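Local coordinates for protein alanine racemase (Actinobacillus succinogenes, PDB 3C3K) that has the two-lobed fold of the periplasmic binding protein-like family and probably binds a small ligand between its lobes, at residues 85-93 with 246-254. Sequence-based numbering, arbitrary orientation.
Sequences GAFPWVQCA and AVSLLLEQI
The carboxamide of Q253 grips the backbone of W89 with two hydrogen bonds. Q253 OE1 accepts from W89 N at 3.0 Å, and Q253 NE2 donates to W89 O at 2.9 Å (N-H...O 161°). W89 O lies practically in the Q253 amide plane, yet NE2 reaches it from above the W89 carbonyl plane; W89 N likewise approaches OE1 from above the amide plane. CG of Q253 sits anti to its carbonyl carbon (chi1 -68°) and the extended chain carries the amide across to the first residue of strand 89-92. A weak bond from NE2 to L249 O ties the group back to its own helix.

Around this pair the packing is apolar. V90 points toward the helix and sets CG2 over its backbone, 3.6 Å from L250 N, while CG1 meets the methyl of A246. L250 CD1 lies against the flat face of the P88–W89 peptide, 3.5 Å from P88 C. At one end the P88 ring crosses I254 at about a right angle, in a tight CG to CG1 contact of 3.5 Å; at the other, C92 SG touches A246 CB.

Segment 246-254 runs nearly antiparallel to strand 89-92 (164°), covering part of one sheet face beside helix 21-35, whereas W89 turns to the other, against helix 77-84. In this alpha/beta lobe of the periplasmic binding protein-like fold, a late helix packs on the N-terminal sheet. V90 pairs with V68 and T70, Q91 with S102 and V104. By engaging both N-H and C=O of W89, Q253 adds polar anchoring to an otherwise apolar helix-sheet interface.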
loop_
_atom_site.group_PDB
_atom_site.type_symbol
_atom_site.label_atom_id
_atom_site.label_comp_id
_atom_site.label_asym_id
_atom_site.label_seq_id
_atom_site.Cartn_x
_atom_site.Cartn_y
_atom_site.Cartn_z
ATOM N N GLY B 85 -4.126 -30.189 0.280
ATOM C CA GLY B 85 -4.090 -31.458 -0.458
ATOM C C GLY B 85 -3.649 -31.207 -1.885
ATOM O O GLY B 85 -2.652 -30.527 -2.139
ATOM N N ALA B 86 -4.436 -31.716 -2.824
ATOM C CA ALA B 86 -4.179 -31.592 -4.241
ATOM C C ALA B 86 -4.772 -30.315 -4.854
ATOM O O ALA B 86 -4.635 -30.098 -6.079
ATOM C CB ALA B 86 -4.776 -32.776 -4.932
ATOM N N PHE B 87 -5.459 -29.481 -4.058
ATOM C CA PHE B 87 -6.007 -28.241 -4.622
ATOM C C PHE B 87 -4.904 -27.412 -5.276
ATOM O O PHE B 87 -3.757 -27.438 -4.817
ATOM C CB PHE B 87 -6.793 -27.424 -3.581
ATOM C CG PHE B 87 -8.151 -28.012 -3.203
ATOM C CD1 PHE B 87 -9.260 -27.827 -4.037
ATOM C CD2 PHE B 87 -8.330 -28.710 -1.990
ATOM C CE1 PHE B 87 -10.538 -28.327 -3.693
ATOM C CE2 PHE B 87 -9.585 -29.195 -1.608
ATOM C CZ PHE B 87 -10.703 -29.017 -2.468
ATOM N N PRO B 88 -5.218 -26.698 -6.388
ATOM C CA PRO B 88 -4.187 -25.817 -6.966
ATOM C C PRO B 88 -3.570 -24.861 -5.918
ATOM O O PRO B 88 -4.308 -24.239 -5.158
ATOM C CB PRO B 88 -4.942 -25.013 -7.993
ATOM C CG PRO B 88 -6.064 -25.960 -8.429
ATOM C CD PRO B 88 -6.502 -26.592 -7.115
ATOM N N TRP B 89 -2.230 -24.797 -5.862
ATOM C CA TRP B 89 -1.506 -24.091 -4.789
ATOM C C TRP B 89 -0.190 -23.601 -5.371
ATOM O O TRP B 89 0.527 -24.356 -6.052
ATOM C CB TRP B 89 -1.260 -25.096 -3.646
ATOM C CG TRP B 89 -0.759 -24.612 -2.338
ATOM C CD1 TRP B 89 -0.644 -23.338 -1.908
ATOM C CD2 TRP B 89 -0.411 -25.450 -1.215
ATOM N NE1 TRP B 89 -0.215 -23.310 -0.602
ATOM C CE2 TRP B 89 -0.051 -24.603 -0.159
ATOM C CE3 TRP B 89 -0.348 -26.841 -1.028
ATOM C CZ2 TRP B 89 0.365 -25.094 1.110
ATOM C CZ3 TRP B 89 0.081 -27.352 0.256
ATOM C CH2 TRP B 89 0.404 -26.474 1.303
ATOM N N VAL B 90 0.142 -22.335 -5.105
ATOM C CA VAL B 90 1.381 -21.734 -5.589
ATOM C C VAL B 90 1.892 -20.834 -4.511
ATOM O O VAL B 90 1.114 -20.132 -3.905
ATOM C CB VAL B 90 1.193 -20.871 -6.848
ATOM C CG1 VAL B 90 2.470 -20.180 -7.215
ATOM C CG2 VAL B 90 0.742 -21.705 -8.065
ATOM N N GLN B 91 3.205 -20.833 -4.303
ATOM C CA GLN B 91 3.823 -19.970 -3.331
ATOM C C GLN B 91 4.573 -18.861 -4.037
ATOM O O GLN B 91 5.292 -19.105 -5.015
ATOM C CB GLN B 91 4.738 -20.761 -2.390
ATOM C CG GLN B 91 5.825 -19.838 -1.693
ATOM C CD GLN B 91 5.331 -19.451 -0.301
ATOM O OE1 GLN B 91 4.821 -20.304 0.416
ATOM N NE2 GLN B 91 5.468 -18.180 0.073
ATOM N N CYS B 92 4.373 -17.634 -3.595
ATOM C CA CYS B 92 5.113 -16.464 -4.116
ATOM C C CYS B 92 6.157 -15.973 -3.148
ATOM O O CYS B 92 5.909 -15.885 -1.946
ATOM C CB CYS B 92 4.186 -15.268 -4.309
ATOM S SG CYS B 92 3.041 -15.355 -5.649
ATOM N N ALA B 93 7.310 -15.573 -3.686
ATOM C CA ALA B 93 8.298 -14.806 -2.946
ATOM C C ALA B 93 9.021 -15.565 -1.875
ATOM O O ALA B 93 9.809 -14.988 -1.203
ATOM C CB ALA B 93 7.694 -13.529 -2.345
ATOM N N ALA B 246 2.564 -16.478 -11.032
ATOM C CA ALA B 246 1.937 -17.298 -10.004
ATOM C C ALA B 246 0.587 -17.793 -10.519
ATOM O O ALA B 246 0.318 -18.976 -10.515
ATOM C CB ALA B 246 1.858 -16.567 -8.624
ATOM N N VAL B 247 -0.212 -16.913 -11.093
ATOM C CA VAL B 247 -1.479 -17.324 -11.712
ATOM C C VAL B 247 -1.332 -18.326 -12.806
ATOM O O VAL B 247 -2.109 -19.313 -12.832
ATOM C CB VAL B 247 -2.310 -16.112 -12.198
ATOM C CG1 VAL B 247 -3.587 -16.577 -12.954
ATOM C CG2 VAL B 247 -2.635 -15.265 -11.008
ATOM N N SER B 248 -0.367 -18.090 -13.700
ATOM C CA SER B 248 -0.028 -19.033 -14.738
ATOM C C SER B 248 0.268 -20.435 -14.240
ATOM O O SER B 248 -0.169 -21.411 -14.874
ATOM C CB SER B 248 1.150 -18.553 -15.577
ATOM O OG SER B 248 0.590 -17.689 -16.550
ATOM N N LEU B 249 0.986 -20.507 -13.119
ATOM C CA LEU B 249 1.291 -21.786 -12.499
ATOM C C LEU B 249 0.045 -22.401 -11.874
ATOM O O LEU B 249 -0.128 -23.672 -11.886
ATOM C CB LEU B 249 2.444 -21.651 -11.485
ATOM C CG LEU B 249 3.838 -21.186 -11.965
ATOM C CD1 LEU B 249 4.855 -21.088 -10.773
ATOM C CD2 LEU B 249 4.330 -22.151 -12.992
ATOM N N LEU B 250 -0.814 -21.552 -11.323
ATOM C CA LEU B 250 -2.055 -22.010 -10.704
ATOM C C LEU B 250 -2.976 -22.547 -11.779
ATOM O O LEU B 250 -3.705 -23.496 -11.552
ATOM C CB LEU B 250 -2.796 -20.881 -9.944
ATOM C CG LEU B 250 -3.801 -21.386 -8.909
ATOM C CD1 LEU B 250 -3.017 -21.882 -7.711
ATOM C CD2 LEU B 250 -4.745 -20.260 -8.465
ATOM N N LEU B 251 -2.983 -21.902 -12.937
ATOM C CA LEU B 251 -3.793 -22.388 -14.070
ATOM C C LEU B 251 -3.328 -23.729 -14.660
ATOM O O LEU B 251 -4.147 -24.534 -15.104
ATOM C CB LEU B 251 -3.943 -21.302 -15.160
ATOM C CG LEU B 251 -4.707 -20.009 -14.809
ATOM C CD1 LEU B 251 -4.460 -18.899 -15.896
ATOM C CD2 LEU B 251 -6.226 -20.203 -14.498
ATOM N N GLU B 252 -2.038 -24.014 -14.680
ATOM C CA GLU B 252 -1.628 -25.335 -15.123
ATOM C C GLU B 252 -2.195 -26.410 -14.224
ATOM O O GLU B 252 -2.549 -27.491 -14.724
ATOM C CB GLU B 252 -0.134 -25.521 -15.036
ATOM C CG GLU B 252 0.604 -24.330 -15.355
ATOM C CD GLU B 252 1.429 -24.502 -16.567
ATOM O OE1 GLU B 252 2.637 -24.186 -16.430
ATOM O OE2 GLU B 252 0.870 -24.956 -17.609
ATOM N N GLN B 253 -2.214 -26.152 -12.911
ATOM C CA GLN B 253 -2.800 -27.057 -11.981
ATOM C C GLN B 253 -4.283 -27.196 -12.250
ATOM O O GLN B 253 -4.785 -28.317 -12.303
ATOM C CB GLN B 253 -2.514 -26.651 -10.538
ATOM C CG GLN B 253 -1.072 -26.813 -10.207
ATOM C CD GLN B 253 -0.683 -26.261 -8.850
ATOM O OE1 GLN B 253 -1.047 -26.801 -7.819
ATOM N NE2 GLN B 253 0.096 -25.181 -8.851
ATOM N N ILE B 254 -4.994 -26.089 -12.392
ATOM C CA ILE B 254 -6.455 -26.148 -12.585
ATOM C C ILE B 254 -6.782 -26.855 -13.909
ATOM O O ILE B 254 -7.704 -27.681 -13.973
ATOM C CB ILE B 254 -7.099 -24.735 -12.590
ATOM C CG1 ILE B 254 -7.225 -24.165 -11.180
ATOM C CG2 ILE B 254 -8.489 -24.723 -13.325
ATOM C CD1 ILE B 254 -7.173 -22.651 -11.129
#